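Local coordinates for parahox neighbor (Phaeodactylum tricornutum CCAP 1055/1, PDB 5Z5M), which probably converts 5-hydroxyisourate to (S)-allantoin in two steps, with a hydroxyisourate hydrolase and an OHCU decarboxylase joined in one chain, at residues R200-R205 with T246-E251; E110-L115 with A141-R146. One frame throughout, in Å; residues are numbered along the deposited sequence.

Contact 1. Residues R200-R205 with T246-E251; sequences RIHLHR and TFFCGE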
ATOM      1  N   ARG A 200      -3.217  19.565  -9.340  1.00  7.28           N
ATOM      2  CA  ARG A 200      -3.158  20.664  -8.374  1.00  8.90           C
ATOM      3  C   ARG A 200      -3.007  20.112  -6.971  1.00 10.88           C
ATOM      4  O   ARG A 200      -3.646  19.125  -6.612  1.00 10.91           O
ATOM      5  CB  ARG A 200      -4.407  21.554  -8.434  1.00 10.56           C
ATOM      6  CG  ARG A 200      -4.590  22.331  -9.715  1.00 27.15           C
ATOM      7  CD  ARG A 200      -5.739  23.331  -9.589  1.00 25.58           C
ATOM      8  NE  ARG A 200      -6.969  22.722  -9.083  1.00 17.26           N
ATOM      9  CZ  ARG A 200      -7.711  23.235  -8.105  1.00 18.29           C
ATOM     10  NH1 ARG A 200      -7.358  24.374  -7.523  1.00 22.67           N
ATOM     11  NH2 ARG A 200      -8.814  22.613  -7.710  1.00 27.47           N
ATOM     12  N   ILE A 201      -2.164  20.768  -6.186  1.00  9.54           N
ATOM     13  CA  ILE A 201      -1.875  20.350  -4.822  1.00  8.86           C
ATOM     14  C   ILE A 201      -1.754  21.581  -3.936  1.00 11.43           C
ATOM     15  O   ILE A 201      -0.963  22.473  -4.229  1.00 14.29           O
ATOM     16  CB  ILE A 201      -0.567  19.542  -4.726  1.00  8.23           C
ATOM     17  CG1 ILE A 201      -0.618  18.280  -5.591  1.00 13.13           C
ATOM     18  CG2 ILE A 201      -0.287  19.177  -3.272  1.00 12.34           C
ATOM     19  CD1 ILE A 201       0.718  17.528  -5.660  1.00 10.38           C
ATOM     20  N   HIS A 202      -2.546  21.640  -2.868  1.00  7.71           N
ATOM     21  CA  HIS A 202      -2.411  22.713  -1.892  1.00  8.35           C
ATOM     22  C   HIS A 202      -1.772  22.192  -0.608  1.00 11.62           C
ATOM     23  O   HIS A 202      -1.798  20.991  -0.332  1.00  8.06           O
ATOM     24  CB  HIS A 202      -3.767  23.352  -1.586  1.00  8.67           C
ATOM     25  CG  HIS A 202      -4.382  24.038  -2.766  1.00 21.61           C
ATOM     26  ND1 HIS A 202      -5.637  24.616  -2.724  1.00 22.91           N
ATOM     27  CD2 HIS A 202      -3.916  24.243  -4.017  1.00 16.16           C
ATOM     28  CE1 HIS A 202      -5.913  25.140  -3.903  1.00 24.63           C
ATOM     29  NE2 HIS A 202      -4.888  24.929  -4.709  1.00 29.25           N
ATOM     30  N   LEU A 203      -1.180  23.107   0.152  1.00  9.38           N
ATOM     31  CA  LEU A 203      -0.537  22.782   1.422  1.00  8.47           C
ATOM     32  C   LEU A 203      -0.908  23.816   2.478  1.00  9.63           C
ATOM     33  O   LEU A 203      -0.712  25.018   2.275  1.00 11.78           O
ATOM     34  CB  LEU A 203       0.991  22.717   1.261  1.00  7.22           C
ATOM     35  CG  LEU A 203       1.781  22.320   2.515  1.00  6.00           C
ATOM     36  CD1 LEU A 203       1.352  20.946   3.032  1.00  7.00           C
ATOM     37  CD2 LEU A 203       3.294  22.350   2.243  1.00 11.09           C
ATOM     38  N   HIS A 204      -1.466  23.345   3.588  1.00  8.06           N
ATOM     39  CA  HIS A 204      -1.757  24.193   4.742  1.00  8.68           C
ATOM     40  C   HIS A 204      -0.927  23.785   5.940  1.00  9.63           C
ATOM     41  O   HIS A 204      -0.625  22.609   6.109  1.00 10.03           O
ATOM     42  CB  HIS A 204      -3.233  24.115   5.134  1.00  9.48           C
ATOM     43  CG  HIS A 204      -4.149  24.808   4.181  1.00 14.11           C
ATOM     44  ND1 HIS A 204      -4.497  24.272   2.960  1.00 16.31           N
ATOM     45  CD2 HIS A 204      -4.797  25.995   4.269  1.00 17.98           C
ATOM     46  CE1 HIS A 204      -5.320  25.095   2.339  1.00 28.44           C
ATOM     47  NE2 HIS A 204      -5.517  26.150   3.111  1.00 22.87           N
ATOM     48  N   ARG A 205      -0.568  24.759   6.769  1.00  7.18           N
ATOM     49  CA  ARG A 205      -0.065  24.464   8.109  1.00 10.81           C
ATOM     50  C   ARG A 205      -1.224  24.543   9.095  1.00 14.82           C
ATOM     51  O   ARG A 205      -1.933  25.547   9.147  1.00 17.07           O
ATOM     52  CB  ARG A 205       1.045  25.431   8.518  1.00 11.63           C
ATOM     53  CG  ARG A 205       1.716  25.057   9.846  1.00 12.43           C
ATOM     54  CD  ARG A 205       2.776  26.075  10.263  1.00 18.80           C
ATOM     55  NE  ARG A 205       3.939  26.060   9.382  1.00 15.06           N
ATOM     56  CZ  ARG A 205       4.228  27.011   8.500  1.00 18.33           C
ATOM     57  NH1 ARG A 205       3.446  28.078   8.378  1.00 15.57           N
ATOM     58  NH2 ARG A 205       5.312  26.904   7.744  1.00 19.49           N
ATOM     59  N   THR A 246      -3.610  18.947   0.181  1.00  5.88           N
ATOM     60  CA  THR A 246      -4.878  18.688  -0.479  1.00  8.91           C
ATOM     61  C   THR A 246      -4.564  18.284  -1.910  1.00  9.03           C
ATOM     62  O   THR A 246      -4.056  19.091  -2.683  1.00  9.07           O
ATOM     63  CB  THR A 246      -5.819  19.917  -0.462  1.00 17.68           C
ATOM     64  OG1 THR A 246      -6.096  20.297   0.892  1.00 14.84           O
ATOM     65  CG2 THR A 246      -7.129  19.588  -1.162  1.00 15.40           C
ATOM     66  N   PHE A 247      -4.811  17.020  -2.246  1.00  6.73           N
ATOM     67  CA  PHE A 247      -4.578  16.531  -3.598  1.00  5.96           C
ATOM     68  C   PHE A 247      -5.877  16.552  -4.393  1.00  9.04           C
ATOM     69  O   PHE A 247      -6.859  15.918  -4.000  1.00 11.17           O
ATOM     70  CB  PHE A 247      -4.010  15.112  -3.582  1.00  4.77           C
ATOM     71  CG  PHE A 247      -2.671  15.000  -2.910  1.00  8.07           C
ATOM     72  CD1 PHE A 247      -1.504  15.227  -3.620  1.00  9.44           C
ATOM     73  CD2 PHE A 247      -2.582  14.649  -1.574  1.00  6.86           C
ATOM     74  CE1 PHE A 247      -0.262  15.114  -3.007  1.00  6.36           C
ATOM     75  CE2 PHE A 247      -1.353  14.531  -0.955  1.00  7.13           C
ATOM     76  CZ  PHE A 247      -0.184  14.769  -1.674  1.00 11.48           C
ATOM     77  N   PHE A 248      -5.892  17.272  -5.508  1.00 10.05           N
ATOM     78  CA  PHE A 248      -7.109  17.345  -6.315  1.00  7.07           C
ATOM     79  C   PHE A 248      -7.094  16.256  -7.380  1.00 12.62           C
ATOM     80  O   PHE A 248      -6.896  16.526  -8.563  1.00 15.08           O
ATOM     81  CB  PHE A 248      -7.257  18.738  -6.938  1.00  9.08           C
ATOM     82  CG  PHE A 248      -7.518  19.817  -5.924  1.00 15.66           C
ATOM     83  CD1 PHE A 248      -6.469  20.492  -5.324  1.00 11.79           C
ATOM     84  CD2 PHE A 248      -8.814  20.126  -5.542  1.00 20.85           C
ATOM     85  CE1 PHE A 248      -6.705  21.476  -4.378  1.00 17.79           C
ATOM     86  CE2 PHE A 248      -9.058  21.101  -4.596  1.00 18.69           C
ATOM     87  CZ  PHE A 248      -8.003  21.777  -4.011  1.00 17.30           C
ATOM     88  N   CYS A 249      -7.315  15.017  -6.945  1.00  9.77           N
ATOM     89  CA  CYS A 249      -7.159  13.856  -7.813  1.00  9.61           C
ATOM     90  C   CYS A 249      -8.300  13.695  -8.803  1.00 12.29           C
ATOM     91  O   CYS A 249      -8.116  13.110  -9.869  1.00 15.19           O
ATOM     92  CB  CYS A 249      -7.030  12.585  -6.983  1.00 19.17           C
ATOM     93  SG  CYS A 249      -5.553  12.566  -5.980  1.00 23.14           S
ATOM     94  N   GLY A 250      -9.476  14.194  -8.436  1.00 16.66           N
ATOM     95  CA  GLY A 250     -10.632  14.133  -9.313  1.00 12.64           C
ATOM     96  C   GLY A 250     -10.380  14.810 -10.646  1.00 11.44           C
ATOM     97  O   GLY A 250     -10.714  14.265 -11.700  1.00 15.50           O
ATOM     98  N   GLU A 251      -9.795  16.003 -10.600  1.00 12.43           N
ATOM     99  CA  GLU A 251      -9.431  16.720 -11.822  1.00 15.37           C
ATOM    100  C   GLU A 251      -8.411  15.942 -12.647  1.00 19.73           C
ATOM    101  O   GLU A 251      -8.485  15.935 -13.872  1.00 12.28           O
ATOM    102  CB  GLU A 251      -8.867  18.104 -11.492  1.00 17.44           C
ATOM    103  CG  GLU A 251      -9.706  18.906 -10.529  1.00 16.14           C
ATOM    104  CD  GLU A 251      -8.995  20.149 -10.027  1.00 22.77           C
ATOM    105  OE1 GLU A 251      -7.869  20.434 -10.496  1.00 22.59           O
ATOM    106  OE2 GLU A 251      -9.564  20.835  -9.150  1.00 26.33           O
TER
HETATM  107  O   HOH W   1      -5.774  18.412 -10.168  1.00 12.81           O
HETATM  108  O   HOH W   2      -4.187  21.568   2.155  1.00 19.94           O

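Contact 2. Residues E110-L115 with A141-R146; sequences ERFNSL and AALGGR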
ATOM      1  N   GLU A 110     -10.750  10.589  38.461  1.00 13.03           N
ATOM      2  CA  GLU A 110     -10.514   9.472  39.372  1.00 19.58           C
ATOM      3  C   GLU A 110      -9.808   8.325  38.658  1.00 14.87           C
ATOM      4  O   GLU A 110      -8.909   7.692  39.221  1.00 12.24           O
ATOM      5  CB  GLU A 110     -11.830   8.981  39.986  1.00 21.65           C
ATOM      6  CG  GLU A 110     -12.387   9.915  41.041  1.00 18.12           C
ATOM      7  CD  GLU A 110     -11.403  10.165  42.176  1.00 38.84           C
ATOM      8  OE1 GLU A 110     -11.008   9.193  42.861  1.00 41.53           O
ATOM      9  OE2 GLU A 110     -11.024  11.337  42.382  1.00 51.84           O
ATOM     10  N   ARG A 111     -10.223   8.054  37.423  1.00 13.04           N
ATOM     11  CA  ARG A 111      -9.580   7.013  36.630  1.00 16.19           C
ATOM     12  C   ARG A 111      -8.128   7.378  36.346  1.00 13.54           C
ATOM     13  O   ARG A 111      -7.259   6.511  36.331  1.00 12.54           O
ATOM     14  CB  ARG A 111     -10.321   6.770  35.313  1.00 17.77           C
ATOM     15  CG  ARG A 111      -9.693   5.646  34.495  1.00 24.56           C
ATOM     16  CD  ARG A 111     -10.405   5.382  33.177  1.00 22.21           C
ATOM     17  NE  ARG A 111      -9.674   4.382  32.400  1.00 25.79           N
ATOM     18  CZ  ARG A 111      -9.348   4.513  31.119  1.00 41.24           C
ATOM     19  NH1 ARG A 111      -8.674   3.551  30.505  1.00 37.36           N
ATOM     20  NH2 ARG A 111      -9.699   5.604  30.450  1.00 43.92           N
ATOM     21  N   PHE A 112      -7.865   8.662  36.119  1.00 14.61           N
ATOM     22  CA  PHE A 112      -6.489   9.112  35.904  1.00 11.47           C
ATOM     23  C   PHE A 112      -5.613   8.859  37.117  1.00 12.08           C
ATOM     24  O   PHE A 112      -4.561   8.237  37.005  1.00 15.28           O
ATOM     25  CB  PHE A 112      -6.434  10.598  35.565  1.00 10.85           C
ATOM     26  CG  PHE A 112      -5.035  11.139  35.509  1.00 19.60           C
ATOM     27  CD1 PHE A 112      -4.264  10.973  34.371  1.00 23.95           C
ATOM     28  CD2 PHE A 112      -4.479  11.784  36.604  1.00 21.78           C
ATOM     29  CE1 PHE A 112      -2.973  11.453  34.316  1.00 21.74           C
ATOM     30  CE2 PHE A 112      -3.184  12.264  36.558  1.00 29.00           C
ATOM     31  CZ  PHE A 112      -2.431  12.100  35.413  1.00 30.35           C
ATOM     32  N   ASN A 113      -6.045   9.374  38.266  1.00 14.71           N
ATOM     33  CA  ASN A 113      -5.303   9.209  39.509  1.00 17.38           C
ATOM     34  C   ASN A 113      -5.056   7.743  39.835  1.00 18.72           C
ATOM     35  O   ASN A 113      -3.968   7.370  40.269  1.00 16.08           O
ATOM     36  CB  ASN A 113      -6.041   9.884  40.668  1.00 17.63           C
ATOM     37  CG  ASN A 113      -6.072  11.393  40.539  1.00 23.75           C
ATOM     38  OD1 ASN A 113      -5.216  11.986  39.886  1.00 26.62           O
ATOM     39  ND2 ASN A 113      -7.057  12.022  41.166  1.00 38.84           N
ATOM     40  N   SER A 114      -6.075   6.919  39.618  1.00 16.80           N
ATOM     41  CA  SER A 114      -5.971   5.488  39.862  1.00 15.64           C
ATOM     42  C   SER A 114      -4.907   4.843  38.976  1.00 13.24           C
ATOM     43  O   SER A 114      -4.010   4.165  39.471  1.00 17.07           O
ATOM     44  CB  SER A 114      -7.328   4.813  39.637  1.00 18.78           C
ATOM     45  OG  SER A 114      -7.279   3.454  40.018  1.00 25.62           O
ATOM     46  N   LEU A 115      -5.014   5.054  37.667  1.00 12.54           N
ATOM     47  CA  LEU A 115      -4.036   4.520  36.727  1.00 15.21           C
ATOM     48  C   LEU A 115      -2.627   5.034  37.011  1.00 17.20           C
ATOM     49  O   LEU A 115      -1.662   4.275  36.963  1.00 16.31           O
ATOM     50  CB  LEU A 115      -4.425   4.873  35.290  1.00 10.87           C
ATOM     51  CG  LEU A 115      -5.667   4.191  34.717  1.00 13.89           C
ATOM     52  CD1 LEU A 115      -5.999   4.758  33.345  1.00 20.55           C
ATOM     53  CD2 LEU A 115      -5.485   2.677  34.653  1.00 23.12           C
ATOM     54  N   ALA A 141      -5.708   7.200  27.213  1.00 12.13           N
ATOM     55  CA  ALA A 141      -5.453   6.037  26.367  1.00 13.10           C
ATOM     56  C   ALA A 141      -4.050   5.483  26.599  1.00 11.15           C
ATOM     57  O   ALA A 141      -3.853   4.268  26.652  1.00 13.84           O
ATOM     58  CB  ALA A 141      -5.644   6.390  24.902  1.00 16.26           C
ATOM     59  N   ALA A 142      -3.080   6.383  26.741  1.00 13.93           N
ATOM     60  CA  ALA A 142      -1.693   5.989  26.959  1.00 17.17           C
ATOM     61  C   ALA A 142      -1.533   5.306  28.316  1.00 16.07           C
ATOM     62  O   ALA A 142      -0.954   4.226  28.413  1.00 11.82           O
ATOM     63  CB  ALA A 142      -0.772   7.199  26.857  1.00 14.63           C
ATOM     64  N   LEU A 143      -2.047   5.949  29.360  1.00 12.84           N
ATOM     65  CA  LEU A 143      -2.014   5.386  30.703  1.00 11.75           C
ATOM     66  C   LEU A 143      -2.752   4.059  30.765  1.00 15.89           C
ATOM     67  O   LEU A 143      -2.268   3.098  31.357  1.00 15.60           O
ATOM     68  CB  LEU A 143      -2.624   6.364  31.710  1.00 21.43           C
ATOM     69  CG  LEU A 143      -1.687   6.940  32.773  1.00 28.59           C
ATOM     70  CD1 LEU A 143      -2.438   7.903  33.681  1.00 26.37           C
ATOM     71  CD2 LEU A 143      -1.039   5.826  33.582  1.00 22.47           C
ATOM     72  N   GLY A 144      -3.928   4.012  30.147  1.00 18.56           N
ATOM     73  CA  GLY A 144      -4.747   2.814  30.169  1.00 22.50           C
ATOM     74  C   GLY A 144      -4.052   1.624  29.539  1.00 18.76           C
ATOM     75  O   GLY A 144      -4.196   0.490  30.000  1.00 16.90           O
ATOM     76  N   GLY A 145      -3.288   1.884  28.483  1.00 15.54           N
ATOM     77  CA  GLY A 145      -2.590   0.825  27.782  1.00 11.64           C
ATOM     78  C   GLY A 145      -1.292   0.429  28.462  1.00 13.58           C
ATOM     79  O   GLY A 145      -1.044  -0.748  28.708  1.00 18.01           O
ATOM     80  N   ARG A 146      -0.465   1.419  28.779  1.00 11.53           N
ATOM     81  CA  ARG A 146       0.878   1.153  29.281  1.00 11.73           C
ATOM     82  C   ARG A 146       0.890   0.622  30.717  1.00 15.00           C
ATOM     83  O   ARG A 146       1.887   0.066  31.173  1.00 11.70           O
ATOM     84  CB  ARG A 146       1.731   2.421  29.157  1.00 14.84           C
ATOM     85  CG  ARG A 146       2.150   2.704  27.708  1.00 13.54           C
ATOM     86  CD  ARG A 146       2.713   4.106  27.506  1.00  9.76           C
ATOM     87  NE  ARG A 146       3.783   4.426  28.444  1.00 13.75           N
ATOM     88  CZ  ARG A 146       4.305   5.639  28.592  1.00 14.56           C
ATOM     89  NH1 ARG A 146       3.869   6.647  27.845  1.00 13.04           N
ATOM     90  NH2 ARG A 146       5.269   5.844  29.481  1.00 13.64           N
TER

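Contact 1. Residues R200-R205 with T246-E251
Strands 200-205 and 246-248 run antiparallel, bonded by their backbones: His202 N gives to a lone pair of Thr246 O (3.0 Å), Thr246 N returns a bond to His202 O from above the carbonyl plane, and Phe248 N meets Arg200 O nearly along its C=O axis. On one face of the sheet Ile201 and Phe247 lie side by side, Ile201 CD1 3.7 Å from Phe247 CE1. On the other, the ring of Phe248 serves two partners. Its CE1 edge stands over the centre of the His202 ring in a T-shaped stack, planes at 68°, while the Arg200 guanidinium lies over its face in a cation-pi contact, tilted by 30° with NH2 nearest, Arg200 CZ 4.0 Å from the ring centroid. A bend at chi3 (-51°) turns that guanidinium side-on to Glu251, nearly coplanar with the carboxylate: Arg200 NE binds Glu251 OE1 (2.8 Å) and NH2 binds OE2 (unusually close at 2.4 Å), both through syn lone pairs. One water bridges Arg200 N, Phe248 O and Glu251 OE1; a second links His204 ND1 to Thr246 OG1. The salt bridge thus pins the first turn of helix 249-256 to the neighbouring strand, at the strand-to-helix junction of a transthyretin-like beta-sandwich.

Contact 2. Residues E110-L115 with A141-R146
Leu143 points from helix 136-146 toward helix 106-123 and carries the close part of this contact. Its two methyls divide the work. Leu143 CD1 touches Phe112 CD1 and CE1, 3.6 Å from Phe112 CD1, the two side chains crossing at about a right angle. Leu143 CD2 lies alongside the base of Leu115, 3.9 Å from Leu115 CB and 3.8 Å from the carbonyl oxygen Leu115 O. Leu115 in turn lays CD1 against the backbone of Gly144, 3.9 Å from Gly144 N. Phe112 is placed for this by a chi1 of 173°, CG anti to the backbone N, whereas Leu143 has a chi1 of -115°, away from the staggered positions. Phe112 and Leu143 are both buried, and no hydrogen bond joins the segments.

Toward solvent the packing loosens. The exposed Arg111 extends its chain straight from CG to NE, and its one contact across the segments is NH1 at 4.0 Å from Gly144 CA. Gly144, with no side chain, lets the Arg111 guanidinium lie close to the helix backbone.

The axes of the two short helical segments come within 10.0 Å and cross at 40°, within the all-helical OHCU decarboxylase part. Phe112 also touches Val139 of helix 136-146 and Leu78 and Cys79 of a loop, Leu143 adds Tyr119 of helix 106-123 and Phe127, and beyond them Arg146 forms a salt bridge with Glu154 of helix 151-173.

In the fold
From the N terminus the chain first builds the helical decarboxylase part. There contact 2 closes a loop of 25 intervening residues, bringing helix 136-146 back onto helix 106-123. The chain then runs through the long helix 151-173 into the transthyretin-like part, where contact 1 brings strand 241-248 and the start of helix 249-256 alongside strand 200-207, across 40 residues that include strand 213-219. The two closures follow in series, neither nested nor crossed, and their centres lie about 39 Å apart. Both approach a second subunit: Arg200 and Glu251 pack on its His137, while Ala141 meets Glu251 of that neighbouring subunit.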